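PDB 7CTP: protein Niban 2 from Homo sapiens, which may suppress apoptosis and promote melanoma cell invasion, and is represented here by its largely helical N-terminal part, which includes the PH domain. Local coordinates for residues N372-I376 with L464-Q469; H7-R12 with E251-L256; C333-V338 with F502-K506; Y31-Y35 with V289-Q294. All coordinates share one frame. Residues are numbered along the deposited sequence.

Interaction 1 (N372-I376 with L464-Q469)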
loop_
_atom_site.group_PDB
_atom_site.type_symbol
_atom_site.label_atom_id
_atom_site.label_comp_id
_atom_site.label_asym_id
_atom_site.label_seq_id
_atom_site.Cartn_x
_atom_site.Cartn_y
_atom_site.Cartn_z
ATOM N N ASN A 372 -1.441 -34.310 -3.914
ATOM C CA ASN A 372 -0.767 -35.560 -4.246
ATOM C C ASN A 372 -1.453 -36.747 -3.583
ATOM O O ASN A 372 -1.610 -37.808 -4.200
ATOM C CB ASN A 372 0.695 -35.477 -3.819
ATOM C CG ASN A 372 1.602 -36.321 -4.678
ATOM O OD1 ASN A 372 1.258 -36.684 -5.803
ATOM N ND2 ASN A 372 2.778 -36.634 -4.153
ATOM N N LEU A 373 -1.872 -36.580 -2.327
ATOM C CA LEU A 373 -2.609 -37.628 -1.631
ATOM C C LEU A 373 -3.904 -37.966 -2.354
ATOM O O LEU A 373 -4.324 -39.129 -2.382
ATOM C CB LEU A 373 -2.902 -37.195 -0.197
ATOM C CG LEU A 373 -3.680 -38.189 0.659
ATOM C CD1 LEU A 373 -2.896 -38.476 1.914
ATOM C CD2 LEU A 373 -5.070 -37.652 0.988
ATOM N N ASN A 374 -4.555 -36.963 -2.942
ATOM C CA ASN A 374 -5.795 -37.226 -3.663
ATOM C C ASN A 374 -5.536 -38.062 -4.908
ATOM O O ASN A 374 -6.319 -38.961 -5.237
ATOM C CB ASN A 374 -6.481 -35.916 -4.031
ATOM C CG ASN A 374 -7.193 -35.280 -2.858
ATOM O OD1 ASN A 374 -7.359 -35.898 -1.805
ATOM N ND2 ASN A 374 -7.617 -34.034 -3.031
ATOM N N VAL A 375 -4.428 -37.804 -5.602
ATOM C CA VAL A 375 -4.119 -38.576 -6.803
ATOM C C VAL A 375 -3.863 -40.034 -6.448
ATOM O O VAL A 375 -4.332 -40.951 -7.135
ATOM C CB VAL A 375 -2.924 -37.949 -7.543
ATOM C CG1 VAL A 375 -2.402 -38.912 -8.607
ATOM C CG2 VAL A 375 -3.343 -36.625 -8.167
ATOM N N ILE A 376 -3.128 -40.270 -5.362
ATOM C CA ILE A 376 -2.871 -41.635 -4.923
ATOM C C ILE A 376 -4.175 -42.329 -4.547
ATOM O O ILE A 376 -4.377 -43.512 -4.851
ATOM C CB ILE A 376 -1.860 -41.627 -3.763
ATOM C CG1 ILE A 376 -0.467 -41.267 -4.295
ATOM C CG2 ILE A 376 -1.848 -42.969 -3.035
ATOM C CD1 ILE A 376 0.611 -41.284 -3.258
ATOM N N LEU A 464 2.328 -40.905 -11.292
ATOM C CA LEU A 464 2.091 -39.465 -11.324
ATOM C C LEU A 464 2.652 -38.782 -10.082
ATOM O O LEU A 464 3.183 -37.668 -10.166
ATOM C CB LEU A 464 0.592 -39.179 -11.474
ATOM C CG LEU A 464 0.126 -37.716 -11.491
ATOM C CD1 LEU A 464 1.038 -36.862 -12.349
ATOM C CD2 LEU A 464 -1.315 -37.600 -11.969
ATOM N N CYS A 465 2.562 -39.438 -8.922
ATOM C CA CYS A 465 3.016 -38.798 -7.692
ATOM C C CYS A 465 4.523 -38.596 -7.668
ATOM O O CYS A 465 5.019 -37.834 -6.833
ATOM C CB CYS A 465 2.570 -39.599 -6.467
ATOM S SG CYS A 465 2.548 -41.385 -6.676
ATOM N N LYS A 466 5.259 -39.236 -8.577
ATOM C CA LYS A 466 6.688 -38.963 -8.669
ATOM C C LYS A 466 6.967 -37.698 -9.469
ATOM O O LYS A 466 7.877 -36.934 -9.129
ATOM C CB LYS A 466 7.421 -40.144 -9.291
ATOM C CG LYS A 466 8.884 -39.843 -9.559
ATOM C CD LYS A 466 9.387 -40.646 -10.722
ATOM C CE LYS A 466 9.513 -39.843 -11.997
ATOM N NZ LYS A 466 10.898 -39.326 -12.189
ATOM N N SER A 467 6.212 -37.463 -10.540
ATOM C CA SER A 467 6.401 -36.230 -11.293
ATOM C C SER A 467 5.834 -35.037 -10.530
ATOM O O SER A 467 6.423 -33.950 -10.539
ATOM C CB SER A 467 5.790 -36.352 -12.692
ATOM O OG SER A 467 4.380 -36.500 -12.647
ATOM N N ILE A 468 4.706 -35.227 -9.836
ATOM C CA ILE A 468 4.202 -34.168 -8.962
ATOM C C ILE A 468 5.264 -33.771 -7.941
ATOM O O ILE A 468 5.588 -32.588 -7.785
ATOM C CB ILE A 468 2.895 -34.601 -8.273
ATOM C CG1 ILE A 468 1.701 -34.409 -9.214
ATOM C CG2 ILE A 468 2.675 -33.796 -6.999
ATOM C CD1 ILE A 468 0.378 -34.837 -8.624
ATOM N N GLN A 469 5.842 -34.759 -7.253
ATOM C CA GLN A 469 6.846 -34.439 -6.244
ATOM C C GLN A 469 8.115 -33.869 -6.868
ATOM O O GLN A 469 8.804 -33.070 -6.229
ATOM C CB GLN A 469 7.159 -35.666 -5.381
ATOM C CG GLN A 469 6.130 -35.912 -4.270
ATOM C CD GLN A 469 6.380 -37.188 -3.476
ATOM O OE1 GLN A 469 5.524 -37.625 -2.701
ATOM N NE2 GLN A 469 7.557 -37.785 -3.653
#
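Two helical segments run almost exactly antiparallel here: the axes of 372-376 and 464-469 lie 9.9 Å apart at closest approach, with 169° between their N-to-C directions. The backbones come nearest at Asn-372 and Cys-465, whose CA atoms are 6.1 Å apart. This is the side-by-side contact of an antiparallel helical bundle, joining the C-terminal end of helix 342-378 to the first turns of helix 464-511. Helix 422-455 packs against it as well, through Leu-455 on Leu-464 and Leu-451 on Ile-468.

Apolar side chains supply one part of the interface. Val-375 CG1 meets Leu-464 CD2 at 3.8 Å, and Val-375 CG2 lies 4.2 Å from Ile-468 CD1, one turn on from Leu-464. At the more exposed margin Ile-376 CG1 rests 3.8 Å from Cys-465 SG. Asn-372, buried and directed at the facing helix, gives the contact a polar element but no hydrogen bond across it. Its ND2 is 3.3 Å from Gln-469 OE1, yet the angle is poor. Its OD1 has no polar partner in the model: it sits among carbon atoms, 3.3 Å from Cys-465 CB and 3.4 Å from Ile-468 CG2.

Interaction 2 (H7-R12 with E251-L256)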
loop_
_atom_site.group_PDB
_atom_site.type_symbol
_atom_site.label_atom_id
_atom_site.label_comp_id
_atom_site.label_asym_id
_atom_site.label_seq_id
_atom_site.Cartn_x
_atom_site.Cartn_y
_atom_site.Cartn_z
ATOM N N HIS A 7 -23.892 22.968 8.515
ATOM C CA HIS A 7 -22.477 23.286 8.604
ATOM C C HIS A 7 -21.739 23.158 7.284
ATOM O O HIS A 7 -20.681 23.781 7.124
ATOM C CB HIS A 7 -21.810 22.407 9.662
ATOM C CG HIS A 7 -22.422 22.553 11.019
ATOM N ND1 HIS A 7 -22.392 23.740 11.719
ATOM C CD2 HIS A 7 -23.107 21.675 11.790
ATOM C CE1 HIS A 7 -23.020 23.583 12.871
ATOM N NE2 HIS A 7 -23.461 22.337 12.939
ATOM N N LEU A 8 -22.263 22.398 6.330
ATOM C CA LEU A 8 -21.669 22.434 4.999
ATOM C C LEU A 8 -22.617 23.115 4.021
ATOM O O LEU A 8 -22.998 22.526 3.001
ATOM C CB LEU A 8 -21.304 21.023 4.521
ATOM C CG LEU A 8 -20.241 20.325 5.364
ATOM C CD1 LEU A 8 -19.991 18.911 4.874
ATOM C CD2 LEU A 8 -18.948 21.129 5.344
ATOM N N ASP A 9 -22.990 24.363 4.307
ATOM C CA ASP A 9 -23.806 25.110 3.364
ATOM C C ASP A 9 -22.976 25.488 2.137
ATOM O O ASP A 9 -21.781 25.194 2.039
ATOM C CB ASP A 9 -24.446 26.337 4.030
ATOM C CG ASP A 9 -23.440 27.393 4.480
ATOM O OD1 ASP A 9 -22.239 27.314 4.147
ATOM O OD2 ASP A 9 -23.872 28.327 5.194
ATOM N N ASP A 10 -23.635 26.123 1.168
ATOM C CA ASP A 10 -22.965 26.414 -0.096
ATOM C C ASP A 10 -21.719 27.268 0.114
ATOM O O ASP A 10 -20.691 27.040 -0.532
ATOM C CB ASP A 10 -23.928 27.100 -1.060
ATOM C CG ASP A 10 -24.858 26.119 -1.749
ATOM O OD1 ASP A 10 -24.720 24.900 -1.522
ATOM O OD2 ASP A 10 -25.722 26.578 -2.519
ATOM N N ALA A 11 -21.785 28.247 1.019
ATOM C CA ALA A 11 -20.640 29.129 1.227
ATOM C C ALA A 11 -19.453 28.352 1.774
ATOM O O ALA A 11 -18.315 28.528 1.319
ATOM C CB ALA A 11 -21.008 30.273 2.174
ATOM N N ARG A 12 -19.706 27.489 2.761
ATOM C CA ARG A 12 -18.630 26.706 3.349
ATOM C C ARG A 12 -18.069 25.713 2.345
ATOM O O ARG A 12 -16.850 25.539 2.258
ATOM C CB ARG A 12 -19.121 25.993 4.605
ATOM C CG ARG A 12 -18.117 24.999 5.165
ATOM C CD ARG A 12 -17.116 25.701 6.045
ATOM N NE ARG A 12 -17.725 26.184 7.287
ATOM C CZ ARG A 12 -17.330 27.273 7.940
ATOM N NH1 ARG A 12 -16.327 28.002 7.470
ATOM N NH2 ARG A 12 -17.944 27.640 9.057
ATOM N N GLU A 251 -12.833 25.227 13.363
ATOM C CA GLU A 251 -13.908 26.169 13.073
ATOM C C GLU A 251 -15.278 25.579 13.393
ATOM O O GLU A 251 -16.120 26.240 14.011
ATOM C CB GLU A 251 -13.841 26.593 11.606
ATOM C CG GLU A 251 -14.913 27.596 11.200
ATOM C CD GLU A 251 -14.527 28.373 9.962
ATOM O OE1 GLU A 251 -13.970 27.756 9.030
ATOM O OE2 GLU A 251 -14.781 29.597 9.919
ATOM N N LEU A 252 -15.516 24.333 12.986
ATOM C CA LEU A 252 -16.838 23.734 13.128
ATOM C C LEU A 252 -17.057 23.067 14.478
ATOM O O LEU A 252 -18.204 22.992 14.942
ATOM C CB LEU A 252 -17.063 22.703 12.022
ATOM C CG LEU A 252 -17.196 23.294 10.621
ATOM C CD1 LEU A 252 -17.560 22.203 9.631
ATOM C CD2 LEU A 252 -18.247 24.399 10.592
ATOM N N GLY A 253 -15.994 22.561 15.100
ATOM C CA GLY A 253 -16.091 21.864 16.367
ATOM C C GLY A 253 -16.906 22.612 17.406
ATOM O O GLY A 253 -17.858 22.069 17.977
ATOM N N PRO A 254 -16.567 23.884 17.660
ATOM C CA PRO A 254 -17.327 24.655 18.663
ATOM C C PRO A 254 -18.774 24.904 18.284
ATOM O O PRO A 254 -19.555 25.340 19.142
ATOM C CB PRO A 254 -16.550 25.974 18.755
ATOM C CG PRO A 254 -15.168 25.632 18.286
ATOM C CD PRO A 254 -15.391 24.636 17.190
ATOM N N ARG A 255 -19.160 24.652 17.041
ATOM C CA ARG A 255 -20.542 24.814 16.613
ATOM C C ARG A 255 -21.369 23.549 16.789
ATOM O O ARG A 255 -22.597 23.609 16.677
ATOM C CB ARG A 255 -20.576 25.274 15.150
ATOM C CG ARG A 255 -19.797 26.569 14.905
ATOM C CD ARG A 255 -19.562 26.808 13.425
ATOM N NE ARG A 255 -18.596 27.877 13.192
ATOM C CZ ARG A 255 -18.875 28.989 12.523
ATOM N NH1 ARG A 255 -20.093 29.159 12.027
ATOM N NH2 ARG A 255 -17.946 29.921 12.339
ATOM N N LEU A 256 -20.739 22.418 17.093
ATOM C CA LEU A 256 -21.471 21.174 17.277
ATOM C C LEU A 256 -22.081 21.121 18.672
ATOM O O LEU A 256 -21.439 21.490 19.661
ATOM C CB LEU A 256 -20.547 19.972 17.061
ATOM C CG LEU A 256 -19.780 20.029 15.740
ATOM C CD1 LEU A 256 -18.867 18.809 15.588
ATOM C CD2 LEU A 256 -20.763 20.121 14.586
#
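A salt-bridge network of Arg-12, Glu-251 and Arg-255 holds the N-terminal tip of the chain to the end of helix 232-252. Its short link is between Arg-12 NH1 and Glu-251 OE1, 2.8 Å apart. The link from Arg-255 NH2 to Glu-251 OE2 is long, at 4.0 Å, and since that oxygen lies well out of the guanidinium plane it is a matter of charge alone. Glu-251 thus offsets two cations that come close to each other, with Arg-12 NH2 4.0 Å from Arg-255 NH1. Arg-12 NH2 stands over one face of the Arg-255 guanidinium, whose CZ in turn lies near the plane of the Arg-12 group. Arg-255 NE donates a hydrogen bond to Glu-251 O at 3.1 Å.

Arg-12 belongs to the first turn of helix 10-48, where Asp-9 is the N-cap: its OD1 accepts from Arg-12 N at 2.9 Å with an N-H...O angle of 166°. Before that cap, His-7 supplies the less polar half of the contact. His-7 CB is 4.2 Å from Leu-252 CD2, and its ring spans Arg-255 and Leu-256, with CE1 3.7 Å from Arg-255 CB and NE2 3.9 Å from Leu-256 CD2. Leu-8 and Leu-256 both also touch helix 260-337, the former on Ala-273 and Val-274, the latter on Gln-266 and Ile-270.

Interaction 3 (C333-V338 with F502-K506)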
loop_
_atom_site.group_PDB
_atom_site.type_symbol
_atom_site.label_atom_id
_atom_site.label_comp_id
_atom_site.label_asym_id
_atom_site.label_seq_id
_atom_site.Cartn_x
_atom_site.Cartn_y
_atom_site.Cartn_z
ATOM N N CYS A 333 26.520 12.780 9.710
ATOM C CA CYS A 333 25.205 12.495 10.272
ATOM C C CYS A 333 24.892 11.007 10.148
ATOM O O CYS A 333 24.337 10.400 11.073
ATOM C CB CYS A 333 24.148 13.375 9.588
ATOM S SG CYS A 333 22.453 13.225 10.261
ATOM N N VAL A 334 25.296 10.384 9.034
ATOM C CA VAL A 334 25.117 8.939 8.897
ATOM C C VAL A 334 25.955 8.193 9.931
ATOM O O VAL A 334 25.481 7.257 10.587
ATOM C CB VAL A 334 25.472 8.479 7.473
ATOM C CG1 VAL A 334 25.547 6.966 7.423
ATOM C CG2 VAL A 334 24.445 8.999 6.474
ATOM N N ARG A 335 27.226 8.581 10.072
ATOM C CA ARG A 335 28.114 7.853 10.973
ATOM C C ARG A 335 27.620 7.936 12.408
ATOM O O ARG A 335 27.629 6.935 13.136
ATOM C CB ARG A 335 29.544 8.389 10.873
ATOM C CG ARG A 335 30.569 7.317 10.499
ATOM C CD ARG A 335 31.762 7.913 9.755
ATOM N NE ARG A 335 32.137 9.203 10.314
ATOM C CZ ARG A 335 32.588 10.231 9.607
ATOM N NH1 ARG A 335 32.891 11.362 10.221
ATOM N NH2 ARG A 335 32.755 10.122 8.293
ATOM N N ASN A 336 27.153 9.111 12.819
ATOM C CA ASN A 336 26.810 9.329 14.215
ATOM C C ASN A 336 25.382 8.937 14.555
ATOM O O ASN A 336 25.119 8.529 15.692
ATOM C CB ASN A 336 27.023 10.796 14.585
ATOM C CG ASN A 336 28.477 11.202 14.516
ATOM O OD1 ASN A 336 29.332 10.383 14.178
ATOM N ND2 ASN A 336 28.763 12.470 14.815
ATOM N N HIS A 337 24.457 9.033 13.600
ATOM C CA HIS A 337 23.040 8.984 13.924
ATOM C C HIS A 337 22.235 7.963 13.136
ATOM O O HIS A 337 21.054 7.771 13.455
ATOM C CB HIS A 337 22.414 10.379 13.732
ATOM C CG HIS A 337 23.084 11.448 14.537
ATOM N ND1 HIS A 337 23.030 11.481 15.915
ATOM C CD2 HIS A 337 23.846 12.503 14.165
ATOM C CE1 HIS A 337 23.724 12.515 16.357
ATOM N NE2 HIS A 337 24.232 13.151 15.318
ATOM N N VAL A 338 22.817 7.299 12.138
ATOM C CA VAL A 338 22.089 6.311 11.345
ATOM C C VAL A 338 22.785 4.962 11.430
ATOM O O VAL A 338 22.177 3.961 11.820
ATOM C CB VAL A 338 21.963 6.735 9.869
ATOM C CG1 VAL A 338 21.111 5.715 9.113
ATOM C CG2 VAL A 338 21.376 8.120 9.749
ATOM N N PHE A 502 14.916 10.874 7.610
ATOM C CA PHE A 502 15.612 11.353 8.797
ATOM C C PHE A 502 16.773 12.271 8.422
ATOM O O PHE A 502 16.908 13.376 8.964
ATOM C CB PHE A 502 16.103 10.158 9.610
ATOM C CG PHE A 502 16.961 10.535 10.785
ATOM C CD1 PHE A 502 16.382 10.916 11.979
ATOM C CD2 PHE A 502 18.348 10.511 10.684
ATOM C CE1 PHE A 502 17.173 11.271 13.070
ATOM C CE2 PHE A 502 19.144 10.863 11.766
ATOM C CZ PHE A 502 18.551 11.245 12.961
ATOM N N LEU A 503 17.620 11.823 7.496
ATOM C CA LEU A 503 18.776 12.616 7.080
ATOM C C LEU A 503 18.346 13.917 6.422
ATOM O O LEU A 503 18.927 14.979 6.676
ATOM C CB LEU A 503 19.639 11.807 6.118
ATOM C CG LEU A 503 20.430 10.650 6.710
ATOM C CD1 LEU A 503 20.946 9.806 5.564
ATOM C CD2 LEU A 503 21.570 11.170 7.576
ATOM N N LEU A 504 17.347 13.846 5.539
ATOM C CA LEU A 504 16.910 15.050 4.847
ATOM C C LEU A 504 16.398 16.089 5.833
ATOM O O LEU A 504 16.675 17.283 5.684
ATOM C CB LEU A 504 15.838 14.695 3.818
ATOM C CG LEU A 504 16.351 13.870 2.632
ATOM C CD1 LEU A 504 15.189 13.544 1.702
ATOM C CD2 LEU A 504 17.464 14.606 1.877
ATOM N N LYS A 505 15.679 15.649 6.863
ATOM C CA LYS A 505 15.191 16.582 7.873
ATOM C C LYS A 505 16.344 17.207 8.649
ATOM O O LYS A 505 16.375 18.426 8.854
ATOM C CB LYS A 505 14.221 15.883 8.819
ATOM C CG LYS A 505 13.614 16.856 9.822
ATOM C CD LYS A 505 12.853 16.133 10.908
ATOM C CE LYS A 505 11.356 16.195 10.643
ATOM N NZ LYS A 505 10.626 15.094 11.332
ATOM N N LYS A 506 17.317 16.391 9.068
ATOM C CA LYS A 506 18.473 16.927 9.787
ATOM C C LYS A 506 19.265 17.895 8.917
ATOM O O LYS A 506 19.772 18.917 9.405
ATOM C CB LYS A 506 19.370 15.785 10.263
ATOM C CG LYS A 506 18.749 14.886 11.323
ATOM C CD LYS A 506 18.490 15.637 12.624
ATOM C CE LYS A 506 17.810 14.717 13.651
ATOM N NZ LYS A 506 17.194 15.498 14.766
#
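The main bump is the sulfur of Cys-333, which enters a hollow formed by Phe-502, Leu-503 and Lys-506. SG lies 3.5 Å from Leu-503 CD2, 4.0 Å from Lys-506 CB and 4.3 Å from Phe-502 CE2. It makes an oblique sulfur-aromatic contact, 5.5 Å from the ring centroid and 61° off the normal. In the other direction, Leu-503 fills the recess between Cys-333, Val-334 and Val-338: its CD1 touches Val-334 CG2 at 3.7 Å and its CD2 touches Val-338 CG2, also at 3.7 Å. Phe-502 fits alongside, with CD2 4.0 Å from Val-338 CG2 and the ring edge at CE2 3.8 Å from His-337 CB.

The segment axes approach to 11.2 Å at 113°, and the two segments bury 250 Å² between them, both sides summed. Val-544 of helix 532-555 packs on both Val-334 and Leu-503, so that where segment 333-337 crosses 502-506 steeply the chain forms an apolar junction of three helices.

Interaction 4 (Y31-Y35 with V289-Q294)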
loop_
_atom_site.group_PDB
_atom_site.type_symbol
_atom_site.label_atom_id
_atom_site.label_comp_id
_atom_site.label_asym_id
_atom_site.label_seq_id
_atom_site.Cartn_x
_atom_site.Cartn_y
_atom_site.Cartn_z
ATOM N N TYR A 31 4.006 17.035 -9.276
ATOM C CA TYR A 31 3.788 15.840 -10.086
ATOM C C TYR A 31 4.335 16.021 -11.504
ATOM O O TYR A 31 5.055 15.152 -12.017
ATOM C CB TYR A 31 2.296 15.502 -10.112
ATOM C CG TYR A 31 1.965 14.317 -10.966
ATOM C CD1 TYR A 31 2.247 13.033 -10.534
ATOM C CD2 TYR A 31 1.395 14.481 -12.223
ATOM C CE1 TYR A 31 1.958 11.938 -11.317
ATOM C CE2 TYR A 31 1.111 13.396 -13.013
ATOM C CZ TYR A 31 1.391 12.131 -12.560
ATOM O OH TYR A 31 1.107 11.045 -13.337
ATOM N N GLU A 32 4.002 17.140 -12.156
ATOM C CA GLU A 32 4.512 17.375 -13.504
ATOM C C GLU A 32 6.034 17.459 -13.509
ATOM O O GLU A 32 6.681 16.959 -14.438
ATOM C CB GLU A 32 3.896 18.643 -14.103
ATOM C CG GLU A 32 2.414 18.487 -14.455
ATOM C CD GLU A 32 1.874 19.628 -15.315
ATOM O OE1 GLU A 32 2.469 19.915 -16.381
ATOM O OE2 GLU A 32 0.838 20.215 -14.931
ATOM N N ASP A 33 6.623 18.054 -12.469
ATOM C CA ASP A 33 8.081 18.077 -12.365
ATOM C C ASP A 33 8.642 16.668 -12.216
ATOM O O ASP A 33 9.635 16.315 -12.866
ATOM C CB ASP A 33 8.519 18.952 -11.191
ATOM C CG ASP A 33 8.487 20.436 -11.508
ATOM O OD1 ASP A 33 8.323 20.801 -12.694
ATOM O OD2 ASP A 33 8.617 21.242 -10.562
ATOM N N GLN A 34 8.005 15.840 -11.377
ATOM C CA GLN A 34 8.509 14.488 -11.138
ATOM C C GLN A 34 8.351 13.593 -12.360
ATOM O O GLN A 34 9.124 12.649 -12.526
ATOM C CB GLN A 34 7.786 13.833 -9.954
ATOM C CG GLN A 34 8.234 14.285 -8.563
ATOM C CD GLN A 34 9.744 14.197 -8.345
ATOM O OE1 GLN A 34 10.348 13.142 -8.525
ATOM N NE2 GLN A 34 10.353 15.319 -7.965
ATOM N N TYR A 35 7.347 13.849 -13.202
ATOM C CA TYR A 35 6.981 12.872 -14.223
ATOM C C TYR A 35 8.147 12.588 -15.162
ATOM O O TYR A 35 8.472 11.424 -15.435
ATOM C CB TYR A 35 5.770 13.349 -15.019
ATOM C CG TYR A 35 5.123 12.218 -15.786
ATOM C CD1 TYR A 35 4.174 11.400 -15.187
ATOM C CD2 TYR A 35 5.502 11.936 -17.094
ATOM C CE1 TYR A 35 3.591 10.352 -15.880
ATOM C CE2 TYR A 35 4.936 10.888 -17.788
ATOM C CZ TYR A 35 3.977 10.106 -17.181
ATOM O OH TYR A 35 3.408 9.065 -17.879
ATOM N N VAL A 289 -4.443 16.296 -15.557
ATOM C CA VAL A 289 -2.994 16.423 -15.698
ATOM C C VAL A 289 -2.389 15.125 -16.221
ATOM O O VAL A 289 -1.458 15.144 -17.043
ATOM C CB VAL A 289 -2.368 16.863 -14.361
ATOM C CG1 VAL A 289 -0.828 16.765 -14.416
ATOM C CG2 VAL A 289 -2.773 18.296 -14.041
ATOM N N LEU A 290 -2.914 13.975 -15.771
ATOM C CA LEU A 290 -2.405 12.687 -16.246
ATOM C C LEU A 290 -2.565 12.572 -17.752
ATOM O O LEU A 290 -1.639 12.156 -18.453
ATOM C CB LEU A 290 -3.118 11.534 -15.533
ATOM C CG LEU A 290 -2.714 10.110 -15.920
ATOM C CD1 LEU A 290 -1.220 9.897 -15.688
ATOM C CD2 LEU A 290 -3.544 9.086 -15.144
ATOM N N SER A 291 -3.720 12.991 -18.269
ATOM C CA SER A 291 -3.933 13.021 -19.713
ATOM C C SER A 291 -2.951 13.964 -20.398
ATOM O O SER A 291 -2.432 13.658 -21.481
ATOM C CB SER A 291 -5.372 13.430 -20.018
ATOM O OG SER A 291 -5.585 13.529 -21.417
ATOM N N LYS A 292 -2.668 15.109 -19.776
ATOM C CA LYS A 292 -1.752 16.068 -20.381
ATOM C C LYS A 292 -0.334 15.521 -20.439
ATOM O O LYS A 292 0.360 15.695 -21.453
ATOM C CB LYS A 292 -1.793 17.394 -19.623
ATOM C CG LYS A 292 -0.738 18.404 -20.075
ATOM C CD LYS A 292 -0.926 19.739 -19.365
ATOM C CE LYS A 292 -0.326 19.707 -17.969
ATOM N NZ LYS A 292 -0.522 20.985 -17.219
ATOM N N VAL A 293 0.130 14.862 -19.371
ATOM C CA VAL A 293 1.495 14.343 -19.401
ATOM C C VAL A 293 1.602 13.167 -20.367
ATOM O O VAL A 293 2.620 13.010 -21.051
ATOM C CB VAL A 293 1.998 13.979 -17.989
ATOM C CG1 VAL A 293 2.049 15.218 -17.115
ATOM C CG2 VAL A 293 1.160 12.886 -17.337
ATOM N N GLN A 294 0.556 12.340 -20.462
ATOM C CA GLN A 294 0.615 11.192 -21.367
ATOM C C GLN A 294 0.678 11.639 -22.822
ATOM O O GLN A 294 1.253 10.934 -23.661
ATOM C CB GLN A 294 -0.583 10.264 -21.149
ATOM C CG GLN A 294 -0.535 9.461 -19.842
ATOM C CD GLN A 294 -1.858 8.794 -19.504
ATOM O OE1 GLN A 294 -2.911 9.163 -20.026
ATOM N NE2 GLN A 294 -1.809 7.810 -18.616
#
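The strongest bond between the two segments is the salt bridge from Lys-292 NZ to Glu-32 OE2, hydrogen-bonded at 2.8 Å at one margin of the contact. Two other polar ends find partners at the other side of the contact, past the tyrosines: Tyr-35 OH is hydrogen-bonded to Gln-297, further along the same helix as Val-293, and Gln-294 NE2 to Glu-204. The backbone carbonyl of Glu-32 accepts from Arg-528.

Inward from the salt bridge, the carbon part of Glu-32 packs against valines, its CG lying 3.7 Å from Val-289 CG1 and 4.2 Å from Val-293 CG1. Val-293 then reaches the two tyrosines. Its CG2 sits over the face of the Tyr-35 ring, 3.9 Å from the centroid and 14° off the normal, a well-formed CH-pi contact, and is also 4.4 Å from Tyr-31 CE2. Val-289 CG1 meets the edge of Tyr-31 at CD2, 3.9 Å away, while Tyr-31 OH lies 3.5 Å from Leu-290 CD1. Phe-286 adds an edge-to-face contact with Tyr-31.

The segment axes come within 11.1 Å at 29°, so 31-35 and 289-294 run in roughly the same direction, and the ring-filled gap fits that spacing. The chemistry implies an apolar centre of valines and tyrosine rings, with an ion pair at one side and hydrogen-bonded polar groups at the other.

From the N terminus, interaction 2 opens at 7-12, running into the start of helix 10-48, and interaction 4 opens further along that helix. The chain then makes the strands of the PH domain, which lie within both loops, before interaction 2 closes at 251-256 and interaction 4 at 289-294. Their segments alternate, so these loops cross, binding helix 10-48 to the end of helix 232-252 and to helix 260-337. Interaction 3 opens later, at the end of helix 260-337, and closes on helix 464-511. Nested within that loop, interaction 1 joins helices 342-378 and 464-511, about 56 Å away between centres. Interactions 1 and 2, 68 Å apart between centres, lie on opposite sides of the chain's centre.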